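Local coordinates for nitrate transport protein (Parabacteroides distasonis, PDB 3HN0) that probably serves as the substrate-binding component of an ABC transporter, possibly for nitrate or a related small solute, at residues A[103-115]-A[257-269]. Residues are numbered along the deposited sequence; the frame is centred on the assembly and turned at random. Where two conformers were deposited one is given.
Sequences GNGTTPDILTRYY and FLRLIEQYEPKAV
Ile110 pushes its side chain into helix 257-264, where that helix passes helix 107-115 at 86° with 10.0 Å between axes. Its CB already meets Ile261 CD1. From there CG2, anti to the backbone N, packs closest, 3.5 Å from Ile261 CD1 and 3.6 Å from Tyr264 CD1, with Leu260 CD2 beyond. The other branch runs through CG1, near Tyr264 CB, to CD1, which ends 3.9 Å from Glu265 CG. One turn on, in the conformer given of the two modelled for Leu260, its CD1 sits almost exactly over the centre of the Tyr114 ring, 3.6 Å from the centroid and 4° off the normal, a CH-pi contact that the other copy need not keep. Tyr114 OH is hydrogen-bonded to the carbonyl of Leu173, so the ring is held at its far end too; an alanine here would probably leave that carbonyl without this donor and open a gap beside Leu260 and Tyr264 OH. Thr107 CG2 and Leu111 CD1 both come to the edge of the Phe257 ring, one face of which carries Ile261 CG1 from its own helix. Across the contact from there, Arg113 is tied by NE to Asp109 OD1, a bond of 3.3 Å, while its NH2 makes a long salt bridge of 3.8 Å to Glu265 OE2. No hydrogen bond joins the two segments. Such near-perpendicular apolar helix packing is consistent with a junction between the lobes of a periplasmic-binding-protein fold.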
ATOM      1  N   GLY A 103     -18.409  -9.415 -13.050  1.00 20.03           N
ATOM      2  CA  GLY A 103     -17.833  -8.413 -13.945  1.00 20.07           C
ATOM      3  C   GLY A 103     -16.781  -8.910 -14.918  1.00 20.15           C
ATOM      4  O   GLY A 103     -15.757  -8.251 -15.143  1.00 18.69           O
ATOM      5  N   ASN A 104     -17.045 -10.062 -15.535  1.00 20.65           N
ATOM      6  CA  ASN A 104     -16.184 -10.583 -16.570  1.00 20.89           C
ATOM      7  C   ASN A 104     -15.710  -9.477 -17.513  1.00 19.00           C
ATOM      8  O   ASN A 104     -16.525  -8.704 -17.973  1.00 17.20           O
ATOM      9  CB  ASN A 104     -16.895 -11.662 -17.401  1.00 24.10           C
ATOM     10  CG  ASN A 104     -16.030 -12.158 -18.542  1.00 29.42           C
ATOM     11  OD1 ASN A 104     -16.143 -11.683 -19.678  1.00 39.80           O
ATOM     12  ND2 ASN A 104     -15.122 -13.062 -18.238  1.00 23.98           N
ATOM     13  N   GLY A 105     -14.401  -9.428 -17.770  1.00 19.08           N
ATOM     14  CA  GLY A 105     -13.780  -8.444 -18.634  1.00 20.45           C
ATOM     15  C   GLY A 105     -13.496  -7.064 -18.068  1.00 20.20           C
ATOM     16  O   GLY A 105     -12.983  -6.197 -18.799  1.00 22.75           O
ATOM     17  N   THR A 106     -13.837  -6.850 -16.796  1.00 17.40           N
ATOM     18  CA  THR A 106     -13.704  -5.538 -16.155  1.00 16.90           C
ATOM     19  C   THR A 106     -12.775  -5.659 -14.953  1.00 16.84           C
ATOM     20  O   THR A 106     -12.187  -6.716 -14.734  1.00 15.11           O
ATOM     21  CB  THR A 106     -15.064  -4.942 -15.736  1.00 20.15           C
ATOM     22  OG1 THR A 106     -15.598  -5.671 -14.614  1.00 20.30           O
ATOM     23  CG2 THR A 106     -16.074  -4.955 -16.903  1.00 27.43           C
ATOM     24  N   THR A 107     -12.630  -4.570 -14.194  1.00 16.26           N
ATOM     25  CA  THR A 107     -11.659  -4.512 -13.093  1.00 15.58           C
ATOM     26  C   THR A 107     -11.622  -5.773 -12.181  1.00 15.71           C
ATOM     27  O   THR A 107     -10.580  -6.367 -12.007  1.00 16.47           O
ATOM     28  CB  THR A 107     -11.822  -3.227 -12.301  1.00 18.55           C
ATOM     29  OG1 THR A 107     -11.726  -2.113 -13.213  1.00 15.99           O
ATOM     30  CG2 THR A 107     -10.718  -3.104 -11.270  1.00 21.42           C
ATOM     31  N   PRO A 108     -12.753  -6.147 -11.553  1.00 15.91           N
ATOM     32  CA  PRO A 108     -12.670  -7.289 -10.623  1.00 15.33           C
ATOM     33  C   PRO A 108     -12.126  -8.570 -11.230  1.00 13.79           C
ATOM     34  O   PRO A 108     -11.356  -9.300 -10.605  1.00 16.32           O
ATOM     35  CB  PRO A 108     -14.119  -7.490 -10.150  1.00 16.60           C
ATOM     36  CG  PRO A 108     -14.980  -6.758 -11.120  1.00 18.94           C
ATOM     37  CD  PRO A 108     -14.112  -5.583 -11.608  1.00 15.14           C
ATOM     38  N   ASP A 109     -12.495  -8.864 -12.464  1.00 15.61           N
ATOM     39  CA  ASP A 109     -11.989 -10.023 -13.179  1.00 14.56           C
ATOM     40  C   ASP A 109     -10.458  -9.957 -13.427  1.00 11.80           C
ATOM     41  O   ASP A 109      -9.686 -10.856 -13.067  1.00 12.99           O
ATOM     42  CB  ASP A 109     -12.734 -10.089 -14.526  1.00 17.51           C
ATOM     43  CG  ASP A 109     -12.350 -11.274 -15.365  1.00 25.56           C
ATOM     44  OD1 ASP A 109     -11.740 -12.217 -14.816  1.00 20.04           O
ATOM     45  OD2 ASP A 109     -12.687 -11.265 -16.580  1.00 20.12           O
ATOM     46  N   ILE A 110     -10.017  -8.852 -14.010  1.00 15.43           N
ATOM     47  CA  ILE A 110      -8.599  -8.653 -14.305  1.00 13.66           C
ATOM     48  C   ILE A 110      -7.718  -8.730 -13.056  1.00 13.39           C
ATOM     49  O   ILE A 110      -6.692  -9.416 -13.052  1.00 13.15           O
ATOM     50  CB  ILE A 110      -8.346  -7.361 -15.084  1.00 15.69           C
ATOM     51  CG1 ILE A 110      -9.001  -7.431 -16.462  1.00 20.05           C
ATOM     52  CG2 ILE A 110      -6.800  -7.129 -15.215  1.00 13.80           C
ATOM     53  CD1 ILE A 110      -9.439  -6.078 -17.052  1.00 23.96           C
ATOM     54  N   LEU A 111      -8.149  -8.071 -11.982  1.00 12.94           N
ATOM     55  CA  LEU A 111      -7.403  -8.088 -10.731  1.00 13.28           C
ATOM     56  C   LEU A 111      -7.361  -9.466 -10.081  1.00 12.22           C
ATOM     57  O   LEU A 111      -6.374  -9.818  -9.409  1.00 13.60           O
ATOM     58  CB  LEU A 111      -7.920  -7.024  -9.750  1.00 13.26           C
ATOM     59  CG  LEU A 111      -7.621  -5.565 -10.221  1.00 17.31           C
ATOM     60  CD1 LEU A 111      -7.976  -4.557  -9.122  1.00 19.56           C
ATOM     61  CD2 LEU A 111      -6.179  -5.379 -10.683  1.00 16.45           C
ATOM     62  N   THR A 112      -8.417 -10.239 -10.245  1.00 13.66           N
ATOM     63  CA  THR A 112      -8.432 -11.593  -9.717  1.00 12.60           C
ATOM     64  C   THR A 112      -7.423 -12.413 -10.519  1.00 13.14           C
ATOM     65  O   THR A 112      -6.619 -13.126  -9.946  1.00 11.95           O
ATOM     66  CB  THR A 112      -9.857 -12.206  -9.809  1.00 14.77           C
ATOM     67  OG1 THR A 112     -10.745 -11.403  -9.001  1.00 14.99           O
ATOM     68  CG2 THR A 112      -9.885 -13.632  -9.293  1.00 15.80           C
ATOM     69  N   ARG A 113      -7.441 -12.265 -11.836  1.00 14.58           N
ATOM     70  CA  ARG A 113      -6.472 -12.996 -12.658  1.00 14.97           C
ATOM     71  C   ARG A 113      -5.041 -12.592 -12.298  1.00 16.27           C
ATOM     72  O   ARG A 113      -4.160 -13.433 -12.191  1.00 16.60           O
ATOM     73  CB  ARG A 113      -6.769 -12.781 -14.142  1.00 17.68           C
ATOM     74  CG  ARG A 113      -7.990 -13.584 -14.616  1.00 21.86           C
ATOM     75  CD  ARG A 113      -8.095 -13.532 -16.125  1.00 29.76           C
ATOM     76  NE  ARG A 113      -8.991 -12.479 -16.574  1.00 27.65           N
ATOM     77  CZ  ARG A 113      -8.857 -11.780 -17.696  1.00 35.88           C
ATOM     78  NH1 ARG A 113      -7.809 -11.957 -18.496  1.00 38.57           N
ATOM     79  NH2 ARG A 113      -9.779 -10.871 -18.006  1.00 41.28           N
ATOM     80  N   TYR A 114      -4.831 -11.301 -12.028  1.00 14.65           N
ATOM     81  CA  TYR A 114      -3.508 -10.838 -11.648  1.00 14.15           C
ATOM     82  C   TYR A 114      -3.026 -11.469 -10.338  1.00 13.23           C
ATOM     83  O   TYR A 114      -1.856 -11.908 -10.193  1.00 12.59           O
ATOM     84  CB  TYR A 114      -3.516  -9.309 -11.545  1.00 11.93           C
ATOM     85  CG  TYR A 114      -2.249  -8.773 -10.933  1.00 12.22           C
ATOM     86  CD1 TYR A 114      -1.058  -8.785 -11.650  1.00 16.99           C
ATOM     87  CD2 TYR A 114      -2.227  -8.239  -9.615  1.00 14.00           C
ATOM     88  CE1 TYR A 114       0.113  -8.317 -11.106  1.00 22.24           C
ATOM     89  CE2 TYR A 114      -1.028  -7.767  -9.059  1.00 14.55           C
ATOM     90  CZ  TYR A 114       0.136  -7.811  -9.824  1.00 20.35           C
ATOM     91  OH  TYR A 114       1.338  -7.350  -9.325  1.00 21.46           O
ATOM     92  N   TYR A 115      -3.924 -11.454  -9.352  1.00 14.07           N
ATOM     93  CA  TYR A 115      -3.639 -12.021  -8.040  1.00 13.48           C
ATOM     94  C   TYR A 115      -3.308 -13.516  -8.140  1.00 13.93           C
ATOM     95  O   TYR A 115      -2.344 -13.956  -7.569  1.00 12.97           O
ATOM     96  CB  TYR A 115      -4.844 -11.818  -7.088  1.00 14.79           C
ATOM     97  CG  TYR A 115      -4.650 -12.509  -5.770  1.00 13.34           C
ATOM     98  CD1 TYR A 115      -3.901 -11.918  -4.772  1.00 18.38           C
ATOM     99  CD2 TYR A 115      -5.190 -13.769  -5.536  1.00 19.86           C
ATOM    100  CE1 TYR A 115      -3.686 -12.574  -3.553  1.00 22.17           C
ATOM    101  CE2 TYR A 115      -4.975 -14.416  -4.308  1.00 21.38           C
ATOM    102  CZ  TYR A 115      -4.231 -13.794  -3.347  1.00 21.00           C
ATOM    103  OH  TYR A 115      -3.992 -14.398  -2.143  1.00 30.79           O
ATOM    104  N   PHE A 257      -1.937   1.010 -12.036  1.00 13.54           N
ATOM    105  CA  PHE A 257      -3.175   0.264 -12.184  1.00 12.66           C
ATOM    106  C   PHE A 257      -3.620   0.175 -13.654  1.00 14.60           C
ATOM    107  O   PHE A 257      -3.852  -0.912 -14.135  1.00 14.63           O
ATOM    108  CB  PHE A 257      -4.308   0.848 -11.329  1.00 15.30           C
ATOM    109  CG  PHE A 257      -5.636   0.292 -11.636  1.00 14.20           C
ATOM    110  CD1 PHE A 257      -6.013  -0.987 -11.230  1.00 14.14           C
ATOM    111  CD2 PHE A 257      -6.564   1.049 -12.357  1.00 13.04           C
ATOM    112  CE1 PHE A 257      -7.265  -1.492 -11.481  1.00 13.76           C
ATOM    113  CE2 PHE A 257      -7.798   0.531 -12.678  1.00 11.86           C
ATOM    114  CZ  PHE A 257      -8.186  -0.744 -12.238  1.00 17.03           C
ATOM    115  N   LEU A 258      -3.664   1.310 -14.355  1.00 15.10           N
ATOM    116  CA  LEU A 258      -4.097   1.344 -15.756  1.00 12.59           C
ATOM    117  C   LEU A 258      -3.174   0.489 -16.644  1.00 13.19           C
ATOM    118  O   LEU A 258      -3.652  -0.257 -17.490  1.00 13.35           O
ATOM    119  CB  LEU A 258      -4.235   2.791 -16.278  1.00 14.09           C
ATOM    120  CG  LEU A 258      -5.453   3.526 -15.675  1.00 15.66           C
ATOM    121  CD1 LEU A 258      -5.478   5.019 -16.077  1.00 15.77           C
ATOM    122  CD2 LEU A 258      -6.794   2.863 -16.033  1.00 13.52           C
ATOM    123  N   ARG A 259      -1.868   0.550 -16.386  1.00 14.73           N
ATOM    124  CA  ARG A 259      -0.910  -0.264 -17.085  1.00 14.57           C
ATOM    125  C   ARG A 259      -1.165  -1.731 -16.880  1.00 14.32           C
ATOM    126  O   ARG A 259      -1.080  -2.523 -17.826  1.00 14.79           O
ATOM    127  CB  ARG A 259       0.505   0.081 -16.619  1.00 16.32           C
ATOM    128  CG  ARG A 259       1.619  -0.508 -17.445  1.00 27.97           C
ATOM    129  CD  ARG A 259       2.991   0.153 -17.099  1.00 34.17           C
ATOM    130  NE  ARG A 259       2.978   1.613 -17.332  1.00 40.83           N
ATOM    131  CZ  ARG A 259       3.011   2.569 -16.389  1.00 49.03           C
ATOM    132  NH1 ARG A 259       3.087   2.284 -15.083  1.00 50.41           N
ATOM    133  NH2 ARG A 259       2.985   3.847 -16.758  1.00 49.17           N
ATOM    134  N   LEU A 260      -1.459  -2.119 -15.634  1.00 15.87           N
ATOM    135  CA  LEU A 260      -1.788  -3.505 -15.342  0.60 16.62           C
ATOM    136  C   LEU A 260      -3.022  -3.951 -16.134  1.00 17.57           C
ATOM    137  O   LEU A 260      -3.013  -4.998 -16.785  1.00 17.16           O
ATOM    138  CB  LEU A 260      -1.977  -3.677 -13.822  0.60 16.02           C
ATOM    139  CG  LEU A 260      -2.252  -5.070 -13.264  0.60 21.05           C
ATOM    140  CD1 LEU A 260      -1.999  -5.109 -11.740  0.60 17.28           C
ATOM    141  CD2 LEU A 260      -3.672  -5.475 -13.608  0.60 16.74           C
ATOM    142  N   ILE A 261      -4.091  -3.156 -16.095  1.00 14.07           N
ATOM    143  CA  ILE A 261      -5.313  -3.497 -16.821  1.00 13.39           C
ATOM    144  C   ILE A 261      -5.030  -3.651 -18.327  1.00 16.11           C
ATOM    145  O   ILE A 261      -5.486  -4.585 -18.971  1.00 13.82           O
ATOM    146  CB  ILE A 261      -6.405  -2.421 -16.641  1.00 14.75           C
ATOM    147  CG1 ILE A 261      -6.839  -2.374 -15.174  1.00 15.95           C
ATOM    148  CG2 ILE A 261      -7.595  -2.633 -17.612  1.00 15.02           C
ATOM    149  CD1 ILE A 261      -7.411  -3.697 -14.686  1.00 18.02           C
ATOM    150  N   GLU A 262      -4.256  -2.714 -18.855  1.00 16.83           N
ATOM    151  CA  GLU A 262      -3.928  -2.691 -20.260  1.00 16.63           C
ATOM    152  C   GLU A 262      -3.184  -3.976 -20.679  1.00 15.91           C
ATOM    153  O   GLU A 262      -3.304  -4.442 -21.826  1.00 14.68           O
ATOM    154  CB  GLU A 262      -3.086  -1.449 -20.525  1.00 17.68           C
ATOM    155  CG  GLU A 262      -2.763  -1.235 -21.973  1.00 20.58           C
ATOM    156  CD  GLU A 262      -1.864  -0.034 -22.193  1.00 22.74           C
ATOM    157  OE1 GLU A 262      -1.064   0.280 -21.297  1.00 19.87           O
ATOM    158  OE2 GLU A 262      -1.977   0.589 -23.250  1.00 17.63           O
ATOM    159  N   GLN A 263      -2.409  -4.558 -19.766  1.00 15.14           N
ATOM    160  CA  GLN A 263      -1.676  -5.799 -20.063  1.00 18.56           C
ATOM    161  C   GLN A 263      -2.590  -6.962 -20.370  1.00 18.99           C
ATOM    162  O   GLN A 263      -2.197  -7.900 -21.103  1.00 17.81           O
ATOM    163  CB  GLN A 263      -0.813  -6.219 -18.898  1.00 20.93           C
ATOM    164  CG  GLN A 263       0.508  -5.511 -18.749  1.00 29.36           C
ATOM    165  CD  GLN A 263       1.295  -6.138 -17.604  1.00 42.07           C
ATOM    166  OE1 GLN A 263       1.052  -5.839 -16.433  1.00 38.35           O
ATOM    167  NE2 GLN A 263       2.215  -7.036 -17.942  1.00 46.45           N
ATOM    168  N   TYR A 264      -3.764  -6.942 -19.744  1.00 17.54           N
ATOM    169  CA  TYR A 264      -4.759  -8.011 -19.857  1.00 16.97           C
ATOM    170  C   TYR A 264      -5.797  -7.690 -20.909  1.00 19.12           C
ATOM    171  O   TYR A 264      -6.202  -8.581 -21.645  1.00 19.92           O
ATOM    172  CB  TYR A 264      -5.461  -8.257 -18.500  1.00 16.08           C
ATOM    173  CG  TYR A 264      -4.585  -8.953 -17.492  1.00 16.17           C
ATOM    174  CD1 TYR A 264      -3.718  -8.243 -16.696  1.00 16.26           C
ATOM    175  CD2 TYR A 264      -4.633 -10.345 -17.334  1.00 22.81           C
ATOM    176  CE1 TYR A 264      -2.878  -8.880 -15.798  1.00 23.11           C
ATOM    177  CE2 TYR A 264      -3.814 -10.988 -16.424  1.00 20.67           C
ATOM    178  CZ  TYR A 264      -2.928 -10.251 -15.664  1.00 21.32           C
ATOM    179  OH  TYR A 264      -2.095 -10.879 -14.763  1.00 29.17           O
ATOM    180  N   GLU A 265      -6.243  -6.430 -20.965  1.00 17.45           N
ATOM    181  CA  GLU A 265      -7.372  -6.003 -21.789  1.00 18.14           C
ATOM    182  C   GLU A 265      -7.226  -4.544 -22.219  1.00 16.74           C
ATOM    183  O   GLU A 265      -7.870  -3.657 -21.659  1.00 16.88           O
ATOM    184  CB  GLU A 265      -8.677  -6.132 -21.003  1.00 21.15           C
ATOM    185  CG  GLU A 265      -9.119  -7.556 -20.633  1.00 32.97           C
ATOM    186  CD  GLU A 265      -9.335  -8.467 -21.838  1.00 44.38           C
ATOM    187  OE1 GLU A 265      -9.498  -7.957 -22.973  1.00 52.84           O
ATOM    188  OE2 GLU A 265      -9.331  -9.707 -21.637  1.00 53.89           O
ATOM    189  N   PRO A 266      -6.380  -4.273 -23.211  1.00 16.10           N
ATOM    190  CA  PRO A 266      -6.126  -2.864 -23.580  1.00 15.32           C
ATOM    191  C   PRO A 266      -7.383  -2.081 -23.994  1.00 15.86           C
ATOM    192  O   PRO A 266      -7.439  -0.851 -23.831  1.00 16.48           O
ATOM    193  CB  PRO A 266      -5.157  -2.972 -24.778  1.00 17.28           C
ATOM    194  CG  PRO A 266      -5.088  -4.417 -25.135  1.00 21.85           C
ATOM    195  CD  PRO A 266      -5.616  -5.235 -24.032  1.00 18.03           C
ATOM    196  N   LYS A 267      -8.368  -2.772 -24.574  1.00 15.33           N
ATOM    197  CA  LYS A 267      -9.617  -2.126 -24.914  1.00 17.82           C
ATOM    198  C   LYS A 267     -10.325  -1.574 -23.696  1.00 18.11           C
ATOM    199  O   LYS A 267     -11.005  -0.580 -23.835  1.00 20.78           O
ATOM    200  CB  LYS A 267     -10.552  -3.062 -25.691  1.00 21.81           C
ATOM    201  CG  LYS A 267     -10.068  -3.414 -27.123  1.00 26.30           C
ATOM    202  CD  LYS A 267     -11.138  -4.205 -27.936  1.00 26.71           C
ATOM    203  N   ALA A 268     -10.152  -2.191 -22.522  1.00 20.99           N
ATOM    204  CA  ALA A 268     -10.860  -1.725 -21.294  1.00 20.95           C
ATOM    205  C   ALA A 268     -10.483  -0.278 -20.915  1.00 21.64           C
ATOM    206  O   ALA A 268     -11.273   0.408 -20.251  1.00 20.20           O
ATOM    207  CB  ALA A 268     -10.597  -2.676 -20.112  1.00 22.11           C
ATOM    208  N   VAL A 269      -9.289   0.191 -21.324  1.00 16.86           N
ATOM    209  CA  VAL A 269      -8.903   1.575 -21.001  1.00 12.54           C
ATOM    210  C   VAL A 269      -8.895   2.457 -22.241  1.00 16.84           C
ATOM    211  O   VAL A 269      -8.428   3.577 -22.188  1.00 20.66           O
ATOM    212  CB  VAL A 269      -7.536   1.613 -20.305  1.00 13.71           C
ATOM    213  CG1 VAL A 269      -7.659   0.876 -18.926  1.00 20.12           C
ATOM    214  CG2 VAL A 269      -6.413   1.010 -21.218  1.00 13.50           C
TER